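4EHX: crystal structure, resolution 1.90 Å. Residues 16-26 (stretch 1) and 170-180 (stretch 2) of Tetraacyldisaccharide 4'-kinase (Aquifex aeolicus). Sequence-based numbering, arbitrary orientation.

Stretch 1 16-26: IINFRNTLYDK
Stretch 2, residues 170-180: LREPLKEIRRA

The anchor of this contact is the amide of Asn 21, buried on the helix that runs through residues 16-25. Its ND2 donates to Glu 172 OE2 at 2.8 Å, with an N-H...O angle of 147°. The same carboxylate is gripped within its own stretch by Arg 179, whose NH2 reaches Glu 172 OE1 and whose NH1 reaches Glu 172 OE2, both at 2.8 Å; Arg 179 NH1 also bridges to Glu 176 OE2 at 2.8 Å. Arg 179 (m, t, m, chi4 -91°) thus ties the two buried carboxylates together and offsets part of their charge, and these bonds hold Glu 172 where its OE2 can accept from Asn 21 ND2 (Asn 21 chi1 m, chi2 -40°). Glu 172 is extended (phi/psi -145/155; m, t), whereas Glu 176 folds back (m, m).

Ordered water extends the network. Water 1 accepts from Asn 21 ND2 (2.9 Å) and donates to Asn 18 OD1 (2.8 Å) and Glu 176 OE1 (2.7 Å); water 2 accepts from Lys 175 NZ (3.0 Å) and donates to Asn 18 O (2.9 Å).

At the exposed end, Asp 25 (chi1 m) meets Arg 178 (p, t, t) in a salt bridge whose hydrogen bond, NH2 to OD2, is long and weak at 3.4 Å. Water 5 spans the pair, accepting from Arg 178 NH2 at 2.8 Å and lying 2.6 Å from Asp 25 OD2.

Both chains advance in the same sense: the CA-CA distance opens from 6.7 Å between Ile 17 CA and Glu 172 CA, through 8.6 Å between Asn 21 CA and Glu 176 CA, to 9.4 Å between Asp 25 CA and Arg 179 CA. The four-residue helical repeat aligns Ile 17, Asn 21 and Asp 25, all CB toward the partner, whose 174-179 segment is 3-10.

Apolar packing sits at the narrow end. Ile 17 (m, m) lays CG2 3.9 Å from Pro 173 CD, needing no polar partner. Only 385 Å² is buried in total.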

ATOM      1  N   ILE A  16      -5.663 -16.678 -19.433  1.00 26.58           N
ATOM      2  CA  ILE A  16      -6.380 -15.400 -19.495  1.00 27.13           C
ATOM      3  C   ILE A  16      -5.445 -14.202 -19.285  1.00 26.40           C
ATOM      4  O   ILE A  16      -5.465 -13.237 -20.057  1.00 26.91           O
ATOM      5  CB  ILE A  16      -7.537 -15.357 -18.464  1.00 30.65           C
ATOM      6  CG1 ILE A  16      -8.591 -16.419 -18.803  1.00 38.85           C
ATOM      7  CG2 ILE A  16      -8.162 -13.955 -18.401  1.00 29.91           C
ATOM      8  CD1 ILE A  16      -9.511 -16.778 -17.646  1.00 38.74           C
ATOM      9  N   ILE A  17      -4.627 -14.274 -18.237  1.00 24.69           N
ATOM     10  CA  ILE A  17      -3.670 -13.212 -17.923  1.00 25.79           C
ATOM     11  C   ILE A  17      -2.633 -13.031 -19.029  1.00 26.83           C
ATOM     12  O   ILE A  17      -2.349 -11.901 -19.442  1.00 24.56           O
ATOM     13  CB  ILE A  17      -2.946 -13.475 -16.581  1.00 25.28           C
ATOM     14  CG1 ILE A  17      -3.938 -13.418 -15.422  1.00 40.67           C
ATOM     15  CG2 ILE A  17      -1.849 -12.428 -16.332  1.00 23.79           C
ATOM     16  CD1 ILE A  17      -4.553 -12.048 -15.223  1.00 49.98           C
ATOM     17  N   ASN A  18      -2.067 -14.143 -19.496  1.00 23.96           N
ATOM     18  CA  ASN A  18      -1.083 -14.107 -20.583  1.00 25.45           C
ATOM     19  C   ASN A  18      -1.664 -13.517 -21.860  1.00 26.67           C
ATOM     20  O   ASN A  18      -0.986 -12.788 -22.577  1.00 25.49           O
ATOM     21  CB  ASN A  18      -0.513 -15.501 -20.891  1.00 28.16           C
ATOM     22  CG  ASN A  18       0.508 -15.971 -19.857  1.00 33.53           C
ATOM     23  OD1 ASN A  18       0.901 -15.219 -18.963  1.00 37.41           O
ATOM     24  ND2 ASN A  18       0.956 -17.223 -19.990  1.00 28.44           N
ATOM     25  N   PHE A  19      -2.915 -13.846 -22.159  1.00 24.24           N
ATOM     26  CA  PHE A  19      -3.549 -13.301 -23.359  1.00 25.56           C
ATOM     27  C   PHE A  19      -3.703 -11.787 -23.250  1.00 21.36           C
ATOM     28  O   PHE A  19      -3.370 -11.051 -24.185  1.00 22.54           O
ATOM     29  CB  PHE A  19      -4.913 -13.953 -23.623  1.00 26.02           C
ATOM     30  CG  PHE A  19      -5.602 -13.424 -24.856  1.00 28.99           C
ATOM     31  CD1 PHE A  19      -5.085 -13.680 -26.115  1.00 29.91           C
ATOM     32  CD2 PHE A  19      -6.755 -12.660 -24.753  1.00 30.97           C
ATOM     33  CE1 PHE A  19      -5.709 -13.193 -27.252  1.00 34.86           C
ATOM     34  CE2 PHE A  19      -7.393 -12.177 -25.895  1.00 33.30           C
ATOM     35  CZ  PHE A  19      -6.864 -12.438 -27.137  1.00 26.88           C
ATOM     36  N   ARG A  20      -4.176 -11.315 -22.103  1.00 19.54           N
ATOM     37  CA  ARG A  20      -4.340  -9.873 -21.909  1.00 22.71           C
ATOM     38  C   ARG A  20      -2.986  -9.179 -21.993  1.00 24.09           C
ATOM     39  O   ARG A  20      -2.840  -8.124 -22.624  1.00 21.47           O
ATOM     40  CB  ARG A  20      -5.006  -9.579 -20.554  1.00 29.00           C
ATOM     41  CG  ARG A  20      -5.148  -8.066 -20.248  1.00 30.69           C
ATOM     42  CD  ARG A  20      -6.038  -7.794 -19.014  1.00 37.25           C
ATOM     43  NE  ARG A  20      -5.952  -6.394 -18.591  1.00 28.12           N
ATOM     44  CZ  ARG A  20      -4.978  -5.940 -17.819  1.00 32.07           C
ATOM     45  NH1 ARG A  20      -4.053  -6.788 -17.385  1.00 32.88           N
ATOM     46  NH2 ARG A  20      -4.931  -4.664 -17.466  1.00 28.87           N
ATOM     47  N   ASN A  21      -1.976  -9.767 -21.360  1.00 21.43           N
ATOM     48  CA  ASN A  21      -0.674  -9.110 -21.380  1.00 21.92           C
ATOM     49  C   ASN A  21      -0.040  -9.106 -22.773  1.00 22.91           C
ATOM     50  O   ASN A  21       0.646  -8.160 -23.139  1.00 23.40           O
ATOM     51  CB  ASN A  21       0.268  -9.699 -20.332  1.00 23.49           C
ATOM     52  CG  ASN A  21       0.020  -9.119 -18.942  1.00 24.70           C
ATOM     53  OD1 ASN A  21      -0.233  -7.927 -18.798  1.00 25.92           O
ATOM     54  ND2 ASN A  21       0.088  -9.968 -17.916  1.00 22.81           N
ATOM     55  N   THR A  22      -0.286 -10.159 -23.546  1.00 23.02           N
ATOM     56  CA  THR A  22       0.183 -10.182 -24.936  1.00 23.20           C
ATOM     57  C   THR A  22      -0.433  -9.039 -25.736  1.00 23.54           C
ATOM     58  O   THR A  22       0.249  -8.376 -26.535  1.00 24.64           O
ATOM     59  CB  THR A  22      -0.126 -11.529 -25.609  1.00 29.00           C
ATOM     60  OG1 THR A  22       0.615 -12.561 -24.947  1.00 33.82           O
ATOM     61  CG2 THR A  22       0.250 -11.498 -27.082  1.00 33.52           C
ATOM     62  N   LEU A  23      -1.718  -8.783 -25.514  1.00 24.28           N
ATOM     63  CA  LEU A  23      -2.374  -7.683 -26.223  1.00 22.15           C
ATOM     64  C   LEU A  23      -1.713  -6.337 -25.925  1.00 24.67           C
ATOM     65  O   LEU A  23      -1.447  -5.554 -26.845  1.00 23.44           O
ATOM     66  CB  LEU A  23      -3.877  -7.645 -25.912  1.00 26.88           C
ATOM     67  CG  LEU A  23      -4.657  -8.863 -26.424  1.00 31.06           C
ATOM     68  CD1 LEU A  23      -6.103  -8.836 -25.946  1.00 36.39           C
ATOM     69  CD2 LEU A  23      -4.588  -8.941 -27.935  1.00 32.76           C
ATOM     70  N   TYR A  24      -1.426  -6.067 -24.653  1.00 23.63           N
ATOM     71  CA  TYR A  24      -0.730  -4.826 -24.317  1.00 22.96           C
ATOM     72  C   TYR A  24       0.700  -4.820 -24.848  1.00 20.71           C
ATOM     73  O   TYR A  24       1.150  -3.808 -25.372  1.00 28.05           O
ATOM     74  CB  TYR A  24      -0.738  -4.558 -22.815  1.00 20.85           C
ATOM     75  CG  TYR A  24      -2.039  -3.935 -22.344  1.00 19.85           C
ATOM     76  CD1 TYR A  24      -2.311  -2.597 -22.597  1.00 21.77           C
ATOM     77  CD2 TYR A  24      -2.995  -4.691 -21.677  1.00 21.74           C
ATOM     78  CE1 TYR A  24      -3.485  -2.022 -22.180  1.00 18.84           C
ATOM     79  CE2 TYR A  24      -4.189  -4.117 -21.249  1.00 24.17           C
ATOM     80  CZ  TYR A  24      -4.424  -2.784 -21.512  1.00 24.28           C
ATOM     81  OH  TYR A  24      -5.595  -2.191 -21.114  1.00 26.91           O
ATOM     82  N   ASP A  25       1.401  -5.945 -24.692  1.00 25.17           N
ATOM     83  CA  ASP A  25       2.785  -6.080 -25.154  1.00 31.19           C
ATOM     84  C   ASP A  25       2.919  -5.679 -26.624  1.00 31.97           C
ATOM     85  O   ASP A  25       3.876  -5.015 -27.010  1.00 33.17           O
ATOM     86  CB  ASP A  25       3.262  -7.532 -25.018  1.00 28.29           C
ATOM     87  CG  ASP A  25       3.575  -7.925 -23.592  1.00 28.32           C
ATOM     88  OD1 ASP A  25       3.527  -7.057 -22.688  1.00 27.96           O
ATOM     89  OD2 ASP A  25       3.892  -9.123 -23.373  1.00 30.05           O
ATOM     90  N   LYS A  26       1.949  -6.090 -27.432  1.00 29.65           N
ATOM     91  CA  LYS A  26       2.034  -5.959 -28.881  1.00 28.58           C
ATOM     92  C   LYS A  26       1.229  -4.802 -29.462  1.00 35.99           C
ATOM     93  O   LYS A  26       1.081  -4.700 -30.680  1.00 36.92           O
ATOM     94  CB  LYS A  26       1.634  -7.281 -29.540  1.00 30.95           C
ATOM     95  CG  LYS A  26       2.516  -8.442 -29.103  1.00 29.76           C
ATOM     96  CD  LYS A  26       2.304  -9.683 -29.956  1.00 41.77           C
ATOM     97  CE  LYS A  26       3.494 -10.635 -29.819  1.00 50.95           C
ATOM     98  NZ  LYS A  26       3.166 -12.031 -30.232  1.00 66.99           N
ATOM     99  N   LEU A 170       0.113 -15.319  -6.661  1.00 31.53           N
ATOM    100  CA  LEU A 170       0.528 -14.437  -7.750  1.00 29.72           C
ATOM    101  C   LEU A 170      -0.660 -13.965  -8.594  1.00 27.99           C
ATOM    102  O   LEU A 170      -1.507 -14.766  -9.018  1.00 28.96           O
ATOM    103  CB  LEU A 170       1.587 -15.112  -8.629  1.00 32.11           C
ATOM    104  CG  LEU A 170       2.933 -15.399  -7.959  1.00 33.10           C
ATOM    105  CD1 LEU A 170       3.883 -16.073  -8.946  1.00 30.10           C
ATOM    106  CD2 LEU A 170       3.536 -14.109  -7.411  1.00 29.92           C
ATOM    107  N   ARG A 171      -0.726 -12.661  -8.840  1.00 27.51           N
ATOM    108  CA  ARG A 171      -1.749 -12.107  -9.723  1.00 26.59           C
ATOM    109  C   ARG A 171      -1.340 -12.265 -11.185  1.00 26.15           C
ATOM    110  O   ARG A 171      -2.193 -12.260 -12.071  1.00 25.42           O
ATOM    111  CB  ARG A 171      -2.012 -10.624  -9.399  1.00 29.82           C
ATOM    112  CG  ARG A 171      -2.822 -10.426  -8.119  1.00 34.95           C
ATOM    113  CD  ARG A 171      -3.227  -8.967  -7.910  1.00 47.89           C
ATOM    114  NE  ARG A 171      -2.099  -8.140  -7.495  1.00 41.34           N
ATOM    115  CZ  ARG A 171      -2.202  -6.866  -7.137  1.00 47.70           C
ATOM    116  NH1 ARG A 171      -3.386  -6.262  -7.136  1.00 49.56           N
ATOM    117  NH2 ARG A 171      -1.120  -6.191  -6.776  1.00 32.30           N
ATOM    118  N   GLU A 172      -0.030 -12.359 -11.419  1.00 23.29           N
ATOM    119  CA  GLU A 172       0.547 -12.534 -12.758  1.00 31.84           C
ATOM    120  C   GLU A 172       1.780 -13.408 -12.651  1.00 28.31           C
ATOM    121  O   GLU A 172       2.441 -13.420 -11.606  1.00 30.48           O
ATOM    122  CB  GLU A 172       1.043 -11.207 -13.334  1.00 30.41           C
ATOM    123  CG  GLU A 172       0.085 -10.082 -13.332  1.00 32.77           C
ATOM    124  CD  GLU A 172       0.637  -8.909 -14.108  1.00 36.13           C
ATOM    125  OE1 GLU A 172       1.042  -7.906 -13.478  1.00 27.42           O
ATOM    126  OE2 GLU A 172       0.683  -9.007 -15.357  1.00 27.20           O
ATOM    127  N   PRO A 173       2.131 -14.097 -13.750  1.00 24.88           N
ATOM    128  CA  PRO A 173       3.324 -14.947 -13.807  1.00 28.53           C
ATOM    129  C   PRO A 173       4.568 -14.122 -13.562  1.00 28.28           C
ATOM    130  O   PRO A 173       4.598 -12.939 -13.902  1.00 28.31           O
ATOM    131  CB  PRO A 173       3.332 -15.441 -15.253  1.00 29.79           C
ATOM    132  CG  PRO A 173       1.912 -15.363 -15.693  1.00 35.18           C
ATOM    133  CD  PRO A 173       1.322 -14.189 -14.983  1.00 22.08           C
ATOM    134  N   LEU A 174       5.587 -14.750 -12.982  1.00 29.65           N
ATOM    135  CA  LEU A 174       6.843 -14.068 -12.678  1.00 29.92           C
ATOM    136  C   LEU A 174       7.549 -13.476 -13.907  1.00 33.57           C
ATOM    137  O   LEU A 174       8.331 -12.542 -13.772  1.00 30.13           O
ATOM    138  CB  LEU A 174       7.784 -15.013 -11.922  1.00 33.50           C
ATOM    139  CG  LEU A 174       7.367 -15.471 -10.519  1.00 34.95           C
ATOM    140  CD1 LEU A 174       8.327 -16.546  -9.995  1.00 36.41           C
ATOM    141  CD2 LEU A 174       7.290 -14.292  -9.546  1.00 35.18           C
ATOM    142  N   LYS A 175       7.294 -14.010 -15.103  1.00 27.70           N
ATOM    143  CA  LYS A 175       7.921 -13.445 -16.303  1.00 25.64           C
ATOM    144  C   LYS A 175       7.591 -11.955 -16.473  1.00 27.10           C
ATOM    145  O   LYS A 175       8.337 -11.212 -17.114  1.00 28.80           O
ATOM    146  CB  LYS A 175       7.518 -14.216 -17.575  1.00 30.85           C
ATOM    147  CG  LYS A 175       6.086 -13.964 -18.040  1.00 32.93           C
ATOM    148  CD  LYS A 175       5.738 -14.746 -19.329  1.00 33.79           C
ATOM    149  CE  LYS A 175       4.340 -14.359 -19.816  1.00 32.33           C
ATOM    150  NZ  LYS A 175       3.982 -14.970 -21.137  1.00 42.80           N
ATOM    151  N   GLU A 176       6.467 -11.523 -15.911  1.00 24.78           N
ATOM    152  CA  GLU A 176       6.041 -10.127 -16.033  1.00 22.25           C
ATOM    153  C   GLU A 176       6.891  -9.149 -15.227  1.00 28.10           C
ATOM    154  O   GLU A 176       6.720  -7.938 -15.318  1.00 22.61           O
ATOM    155  CB  GLU A 176       4.557  -9.980 -15.679  1.00 23.22           C
ATOM    156  CG  GLU A 176       3.650 -10.769 -16.613  1.00 26.03           C
ATOM    157  CD  GLU A 176       3.795 -10.348 -18.071  1.00 27.75           C
ATOM    158  OE1 GLU A 176       3.537 -11.188 -18.953  1.00 27.34           O
ATOM    159  OE2 GLU A 176       4.154  -9.175 -18.340  1.00 25.77           O
ATOM    160  N   ILE A 177       7.815  -9.672 -14.438  1.00 27.00           N
ATOM    161  CA  ILE A 177       8.838  -8.825 -13.835  1.00 26.48           C
ATOM    162  C   ILE A 177       9.516  -7.961 -14.909  1.00 29.05           C
ATOM    163  O   ILE A 177       9.951  -6.842 -14.640  1.00 25.80           O
ATOM    164  CB  ILE A 177       9.868  -9.673 -13.053  1.00 28.49           C
ATOM    165  CG1 ILE A 177       9.233 -10.158 -11.747  1.00 27.14           C
ATOM    166  CG2 ILE A 177      11.146  -8.866 -12.755  1.00 25.09           C
ATOM    167  CD1 ILE A 177      10.030 -11.244 -11.028  1.00 25.49           C
ATOM    168  N   ARG A 178       9.571  -8.466 -16.138  1.00 29.87           N
ATOM    169  CA  ARG A 178      10.167  -7.706 -17.236  1.00 25.14           C
ATOM    170  C   ARG A 178       9.557  -6.313 -17.476  1.00 23.64           C
ATOM    171  O   ARG A 178      10.218  -5.439 -18.045  1.00 26.52           O
ATOM    172  CB  ARG A 178      10.147  -8.522 -18.542  1.00 28.00           C
ATOM    173  CG  ARG A 178       8.762  -8.740 -19.148  1.00 24.18           C
ATOM    174  CD  ARG A 178       8.860  -9.739 -20.310  1.00 33.54           C
ATOM    175  NE  ARG A 178       7.552 -10.072 -20.871  1.00 37.34           N
ATOM    176  CZ  ARG A 178       7.302 -11.169 -21.588  1.00 49.94           C
ATOM    177  NH1 ARG A 178       8.272 -12.047 -21.825  1.00 48.12           N
ATOM    178  NH2 ARG A 178       6.082 -11.396 -22.063  1.00 45.62           N
ATOM    179  N   ARG A 179       8.303  -6.107 -17.073  1.00 23.25           N
ATOM    180  CA  ARG A 179       7.661  -4.791 -17.256  1.00 24.72           C
ATOM    181  C   ARG A 179       8.199  -3.706 -16.321  1.00 21.68           C
ATOM    182  O   ARG A 179       8.014  -2.519 -16.584  1.00 23.42           O
ATOM    183  CB  ARG A 179       6.140  -4.858 -17.097  1.00 26.95           C
ATOM    184  CG  ARG A 179       5.458  -5.881 -17.981  1.00 26.04           C
ATOM    185  CD  ARG A 179       4.006  -5.491 -18.239  1.00 18.68           C
ATOM    186  NE  ARG A 179       3.186  -5.268 -17.033  1.00 21.65           N
ATOM    187  CZ  ARG A 179       2.458  -6.205 -16.416  1.00 23.11           C
ATOM    188  NH1 ARG A 179       2.455  -7.462 -16.852  1.00 24.14           N
ATOM    189  NH2 ARG A 179       1.714  -5.885 -15.363  1.00 22.14           N
ATOM    190  N   ALA A 180       8.850  -4.106 -15.233  1.00 25.26           N
ATOM    191  CA  ALA A 180       9.369  -3.143 -14.268  1.00 26.38           C
ATOM    192  C   ALA A 180      10.495  -2.278 -14.822  1.00 27.37           C
ATOM    193  O   ALA A 180      11.350  -2.763 -15.552  1.00 25.12           O
ATOM    194  CB  ALA A 180       9.843  -3.859 -12.987  1.00 25.76           C
TER
HETATM  195  O   HOH W   1       1.240 -12.549 -18.327  1.00 24.06           O
HETATM  196  O   HOH W   2       1.825 -13.090 -22.185  1.00 32.27           O
HETATM  197  O   HOH W   3      -1.376  -6.896 -16.515  1.00 26.41           O
HETATM  198  O   HOH W   4       5.386  -8.309 -20.677  1.00 26.05           O
HETATM  199  O   HOH W   5       3.351 -10.982 -21.600  1.00 31.19           O